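Local atomic coordinates of acetyl-CoA acetyltransferase A (Ascaris suum, PDB entry 6BJA), a protein that probably transfers acetyl groups between coenzyme A thioesters as a thiolase, an acetyl-CoA C-acetyltransferase of lipid metabolism that binds coenzyme A. Residues E197-K202 with N345-A350. Sequence-based numbering, arbitrary orientation.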
ATOM      1  N   GLU A 197      44.243  -5.972  11.659  1.00 19.25           N
ATOM      2  CA  GLU A 197      45.411  -6.744  11.244  1.00 21.66           C
ATOM      3  C   GLU A 197      45.349  -7.198   9.784  1.00 21.88           C
ATOM      4  O   GLU A 197      46.277  -7.851   9.315  1.00 25.04           O
ATOM      5  CB  GLU A 197      45.571  -7.972  12.131  1.00 25.87           C
ATOM      6  CG  GLU A 197      45.776  -7.644  13.616  1.00 36.57           C
ATOM      7  CD  GLU A 197      47.083  -6.916  13.898  1.00 47.80           C
ATOM      8  OE1 GLU A 197      48.148  -7.405  13.455  1.00 51.42           O
ATOM      9  OE2 GLU A 197      47.050  -5.857  14.570  1.00 52.93           O
ATOM     10  N   GLY A 198      44.262  -6.883   9.073  1.00 17.86           N
ATOM     11  CA  GLY A 198      44.132  -7.289   7.696  1.00 18.19           C
ATOM     12  C   GLY A 198      43.769  -8.745   7.481  1.00 17.90           C
ATOM     13  O   GLY A 198      44.025  -9.313   6.435  1.00 17.46           O
ATOM     14  N   ALA A 199      43.175  -9.371   8.492  1.00 16.48           N
ATOM     15  CA  ALA A 199      42.932 -10.799   8.428  1.00 15.47           C
ATOM     16  C   ALA A 199      41.870 -11.224   7.424  1.00 16.89           C
ATOM     17  O   ALA A 199      41.808 -12.395   7.071  1.00 18.62           O
ATOM     18  CB  ALA A 199      42.552 -11.296   9.804  1.00 18.52           C
ATOM     19  N   PHE A 200      41.069 -10.272   6.959  1.00 15.81           N
ATOM     20  CA  PHE A 200      40.027 -10.567   5.986  1.00 16.30           C
ATOM     21  C   PHE A 200      40.497 -10.224   4.576  1.00 16.14           C
ATOM     22  O   PHE A 200      39.708 -10.285   3.625  1.00 15.85           O
ATOM     23  CB  PHE A 200      38.720  -9.797   6.298  1.00 16.38           C
ATOM     24  CG  PHE A 200      37.975 -10.293   7.514  1.00 15.63           C
ATOM     25  CD1 PHE A 200      37.509 -11.583   7.566  1.00 16.58           C
ATOM     26  CD2 PHE A 200      37.739  -9.451   8.581  1.00 17.83           C
ATOM     27  CE1 PHE A 200      36.798 -12.032   8.666  1.00 16.23           C
ATOM     28  CE2 PHE A 200      37.015  -9.902   9.681  1.00 18.51           C
ATOM     29  CZ  PHE A 200      36.564 -11.192   9.703  1.00 15.57           C
ATOM     30  N   ASN A 201      41.775  -9.889   4.407  1.00 15.81           N
ATOM     31  CA  ASN A 201      42.232  -9.419   3.099  1.00 14.10           C
ATOM     32  C   ASN A 201      42.324 -10.484   2.031  1.00 15.74           C
ATOM     33  O   ASN A 201      42.363 -10.137   0.842  1.00 18.60           O
ATOM     34  CB  ASN A 201      43.583  -8.735   3.234  1.00 16.19           C
ATOM     35  CG  ASN A 201      43.482  -7.383   3.910  1.00 17.39           C
ATOM     36  OD1 ASN A 201      42.389  -6.908   4.226  1.00 18.60           O
ATOM     37  ND2 ASN A 201      44.620  -6.760   4.141  1.00 17.83           N
ATOM     38  N   LYS A 202      42.326 -11.767   2.392  1.00 16.82           N
ATOM     39  CA  LYS A 202      42.325 -12.823   1.363  1.00 15.69           C
ATOM     40  C   LYS A 202      40.950 -13.087   0.790  1.00 17.12           C
ATOM     41  O   LYS A 202      40.841 -13.619  -0.313  1.00 20.21           O
ATOM     42  CB  LYS A 202      42.854 -14.149   1.910  1.00 18.26           C
ATOM     43  CG  LYS A 202      44.313 -14.059   2.382  1.00 18.42           C
ATOM     44  CD  LYS A 202      44.853 -15.408   2.838  1.00 19.79           C
ATOM     45  CE  LYS A 202      44.187 -15.875   4.118  1.00 20.11           C
ATOM     46  NZ  LYS A 202      44.782 -17.181   4.602  1.00 24.15           N
ATOM     47  N   ASN A 345      35.151 -19.053  15.909  1.00 16.11           N
ATOM     48  CA  ASN A 345      34.906 -17.744  15.302  1.00 15.95           C
ATOM     49  C   ASN A 345      36.057 -16.782  15.579  1.00 15.47           C
ATOM     50  O   ASN A 345      35.853 -15.711  16.139  1.00 16.06           O
ATOM     51  CB  ASN A 345      33.597 -17.149  15.808  1.00 17.79           C
ATOM     52  CG  ASN A 345      32.393 -17.981  15.414  1.00 17.07           C
ATOM     53  OD1 ASN A 345      32.529 -18.983  14.713  1.00 17.04           O
ATOM     54  ND2 ASN A 345      31.213 -17.591  15.887  1.00 16.84           N
ATOM     55  N   VAL A 346      37.249 -17.163  15.159  1.00 17.15           N
ATOM     56  CA  VAL A 346      38.426 -16.445  15.624  1.00 18.33           C
ATOM     57  C   VAL A 346      38.560 -15.031  15.065  1.00 18.41           C
ATOM     58  O   VAL A 346      39.337 -14.222  15.618  1.00 17.47           O
ATOM     59  CB  VAL A 346      39.728 -17.245  15.329  1.00 18.91           C
ATOM     60  CG1 VAL A 346      39.701 -18.560  16.073  1.00 20.67           C
ATOM     61  CG2 VAL A 346      39.940 -17.466  13.843  1.00 20.27           C
ATOM     62  N   ARG A 347      37.827 -14.732  13.986  1.00 15.87           N
ATOM     63  CA  ARG A 347      37.816 -13.399  13.412  1.00 14.93           C
ATOM     64  C   ARG A 347      36.494 -12.680  13.671  1.00 16.90           C
ATOM     65  O   ARG A 347      36.199 -11.659  13.068  1.00 17.61           O
ATOM     66  CB  ARG A 347      38.155 -13.498  11.920  1.00 17.17           C
ATOM     67  CG  ARG A 347      39.656 -13.763  11.799  1.00 25.02           C
ATOM     68  CD  ARG A 347      40.077 -14.236  10.447  1.00 26.65           C
ATOM     69  NE  ARG A 347      41.442 -14.749  10.553  1.00 23.56           N
ATOM     70  CZ  ARG A 347      42.137 -15.207   9.513  1.00 27.63           C
ATOM     71  NH1 ARG A 347      41.607 -15.195   8.280  1.00 19.14           N
ATOM     72  NH2 ARG A 347      43.371 -15.666   9.721  1.00 32.42           N
ATOM     73  N   GLY A 348      35.737 -13.182  14.644  1.00 16.69           N
ATOM     74  CA  GLY A 348      34.448 -12.605  14.975  1.00 16.64           C
ATOM     75  C   GLY A 348      33.356 -13.351  14.239  1.00 17.22           C
ATOM     76  O   GLY A 348      33.627 -14.104  13.327  1.00 18.97           O
ATOM     77  N   GLY A 349      32.128 -13.167  14.687  1.00 16.89           N
ATOM     78  CA  GLY A 349      30.990 -13.817  14.058  1.00 16.76           C
ATOM     79  C   GLY A 349      29.877 -12.839  13.793  1.00 15.50           C
ATOM     80  O   GLY A 349      30.023 -11.630  13.962  1.00 16.45           O
ATOM     81  N   ALA A 350      28.739 -13.378  13.357  1.00 15.50           N
ATOM     82  CA  ALA A 350      27.661 -12.543  12.864  1.00 17.13           C
ATOM     83  C   ALA A 350      27.094 -11.513  13.845  1.00 19.18           C
ATOM     84  O   ALA A 350      26.485 -10.537  13.415  1.00 20.50           O
ATOM     85  CB  ALA A 350      26.535 -13.441  12.368  1.00 16.44           C
TER
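R347 packs against A199 and F200 in a small van der Waals contact between two loops, one leaving helix 177-197 and one leading into helix 350-353, joining the N-terminal and C-terminal thiolase regions of the chain. Each loop is folded by a type I turn, G198 to N201 and N345 to G348. G198 ends its helix in a Schellman motif, its positive phi being favourable for glycine, and the chain then turns to set A199 and F200 against R347.

The arginine reaches across, straight from CG out to NE. The small methyl of A199 lies over one guanidinium face near its rim, with A199 CB 3.7 Å from R347 NE. F200 meets the base of the same side chain. Its CG lies anti to its own carbonyl carbon (chi1 -71°), and the far end of the ring reaches R347, where F200 CZ is 3.6 Å from R347 CB. R347 O sits at the ring edge, 3.4 Å from F200 CZ, and the ring stands almost perpendicular to the guanidinium, at 89°. A194 of helix 177-197 touches all three side chains.

Although R347 NH1 approaches A199 O to 3.1 Å, the N-H does not line up with it. H370 O links the loops, taking a hydrogen bond from K202 NZ and a weak one from NH1. R347 O is buried without a polar partner, so direct contact probably rests more on shape than on polar pairing.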